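Local structure of CDP-glucose 4,6-dehydratase (Salmonella enterica subsp. enterica serovar Typhi, 1WVG) at residues W320-T323 with E324-R328. The protein catalyses the NAD(+)-dependent removal of water from CDP-D-glucose to give CDP-4-dehydro-6-deoxy-D-glucose, an early step toward the dideoxy sugars of the lipopolysaccharide O-antigen. Numbering follows the deposited sequence.
Sequences WGLT and ETLSR
Trp320, two residues ahead of helix 322-337, lays its indole against the side chains of Glu324 and Arg328, which rise from successive turns to the same ring face. The guanidinium of Arg328 is stacked flat on the ring, its plane only 9° from that of the indole. Its CZ sits off-centre, 4.0 Å from the centroid of the six-membered ring of Trp320, as a cation-pi contact. CD of Arg328 lies more squarely over that ring, 3.8 Å from its centroid, and adds a CH-pi contact. Glu324 bends at chi2 (92°), bringing CG against CB and CG of Trp320 and OE2 over the pyrrole end of the indole, 3.4 Å from CD1. The other carboxylate oxygen, OE1, forms a salt bridge with NE of Arg328, 2.8 Å away. NH1 of Arg328 has further salt bridges to Glu349 and Asp352 of helix 342-355, while Tyr353 of that helix and His234 meet the indole edge-to-face. Next to this cluster the helix begins, with Gly321 as N-cap. Its carbonyl O receives N of Thr325 at 2.6 Å, nearly straight, and Leu326 N to Leu322 O and Ser327 N to Thr323 O continue the pattern. Thr325 keeps OG1 beside its own backbone N (chi1 -76°), where a water joins it to the carbonyl O of Trp320. On another side of the helix, Leu322 CD1 packs 4.0 Å from Leu326 CG, both leucines reaching helix 272-283. The start of the helix is thus tied to helix 342-355 through a layered aromatic and charged cluster: the carboxylates of Glu324, Glu349 and Asp352 probably balance the arginine's charge and hold its guanidinium nearly parallel to the indole.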
loop_
_atom_site.group_PDB
_atom_site.type_symbol
_atom_site.label_atom_id
_atom_site.label_comp_id
_atom_site.label_asym_id
_atom_site.label_seq_id
_atom_site.Cartn_x
_atom_site.Cartn_y
_atom_site.Cartn_z
ATOM N N TRP A 320 -4.299 21.062 -25.723
ATOM C CA TRP A 320 -5.650 21.027 -26.230
ATOM C C TRP A 320 -6.628 20.203 -25.452
ATOM O O TRP A 320 -6.282 19.211 -24.828
ATOM C CB TRP A 320 -5.668 20.487 -27.641
ATOM C CG TRP A 320 -4.951 21.436 -28.534
ATOM C CD1 TRP A 320 -4.856 22.778 -28.369
ATOM C CD2 TRP A 320 -4.261 21.122 -29.733
ATOM N NE1 TRP A 320 -4.153 23.344 -29.400
ATOM C CE2 TRP A 320 -3.767 22.345 -30.253
ATOM C CE3 TRP A 320 -4.023 19.932 -30.392
ATOM C CZ2 TRP A 320 -3.032 22.389 -31.423
ATOM C CZ3 TRP A 320 -3.306 19.972 -31.564
ATOM C CH2 TRP A 320 -2.813 21.183 -32.064
ATOM N N GLY A 321 -7.868 20.627 -25.557
ATOM C CA GLY A 321 -8.993 19.928 -24.944
ATOM C C GLY A 321 -9.536 18.819 -25.877
ATOM O O GLY A 321 -9.331 18.796 -27.117
ATOM N N LEU A 322 -10.232 17.878 -25.246
ATOM C CA LEU A 322 -10.831 16.750 -25.928
ATOM C C LEU A 322 -11.695 17.213 -27.100
ATOM O O LEU A 322 -11.673 16.743 -28.241
ATOM C CB LEU A 322 -11.638 15.915 -24.905
ATOM C CG LEU A 322 -12.256 14.691 -25.554
ATOM C CD1 LEU A 322 -11.186 13.997 -26.384
ATOM C CD2 LEU A 322 -12.780 13.707 -24.522
ATOM N N THR A 323 -12.522 18.181 -26.823
ATOM C CA THR A 323 -13.351 18.612 -27.908
ATOM C C THR A 323 -12.574 19.219 -29.063
ATOM O O THR A 323 -12.838 18.964 -30.248
ATOM C CB THR A 323 -14.433 19.541 -27.360
ATOM O OG1 THR A 323 -15.047 18.850 -26.291
ATOM C CG2 THR A 323 -15.458 19.836 -28.446
ATOM N N GLU A 324 -11.614 20.049 -28.709
ATOM C CA GLU A 324 -10.806 20.710 -29.709
ATOM C C GLU A 324 -10.075 19.639 -30.482
ATOM O O GLU A 324 -10.034 19.592 -31.718
ATOM C CB GLU A 324 -9.829 21.664 -28.997
ATOM C CG GLU A 324 -8.421 21.605 -29.599
ATOM C CD GLU A 324 -8.236 22.632 -30.680
ATOM O OE1 GLU A 324 -8.700 22.505 -31.806
ATOM O OE2 GLU A 324 -7.515 23.654 -30.283
ATOM N N THR A 325 -9.529 18.736 -29.691
ATOM C CA THR A 325 -8.843 17.624 -30.244
ATOM C C THR A 325 -9.763 16.890 -31.256
ATOM O O THR A 325 -9.424 16.775 -32.431
ATOM C CB THR A 325 -8.308 16.801 -29.062
ATOM O OG1 THR A 325 -7.174 17.501 -28.537
ATOM C CG2 THR A 325 -7.949 15.376 -29.480
ATOM N N LEU A 326 -10.962 16.440 -30.851
ATOM C CA LEU A 326 -11.874 15.752 -31.761
ATOM C C LEU A 326 -12.158 16.567 -33.011
ATOM O O LEU A 326 -12.242 16.091 -34.146
ATOM C CB LEU A 326 -13.168 15.428 -31.006
ATOM C CG LEU A 326 -12.950 14.302 -30.007
ATOM C CD1 LEU A 326 -14.288 13.936 -29.390
ATOM C CD2 LEU A 326 -12.329 13.074 -30.684
ATOM N N SER A 327 -12.280 17.848 -32.800
ATOM C CA SER A 327 -12.548 18.688 -33.922
ATOM C C SER A 327 -11.432 18.655 -34.958
ATOM O O SER A 327 -11.665 18.526 -36.159
ATOM C CB SER A 327 -12.837 20.078 -33.449
ATOM O OG SER A 327 -12.799 20.899 -34.592
ATOM N N ARG A 328 -10.205 18.747 -34.467
ATOM C CA ARG A 328 -9.020 18.720 -35.295
ATOM C C ARG A 328 -8.839 17.401 -36.008
ATOM O O ARG A 328 -8.373 17.403 -37.137
ATOM C CB ARG A 328 -7.766 19.006 -34.482
ATOM C CG ARG A 328 -7.591 20.491 -34.236
ATOM C CD ARG A 328 -6.539 20.778 -33.164
ATOM N NE ARG A 328 -6.219 22.205 -32.995
ATOM C CZ ARG A 328 -5.562 22.986 -33.887
ATOM N NH1 ARG A 328 -5.116 22.528 -35.052
ATOM N NH2 ARG A 328 -5.332 24.265 -33.596
HETATM O O HOH W 1 -5.817 16.638 -26.489
#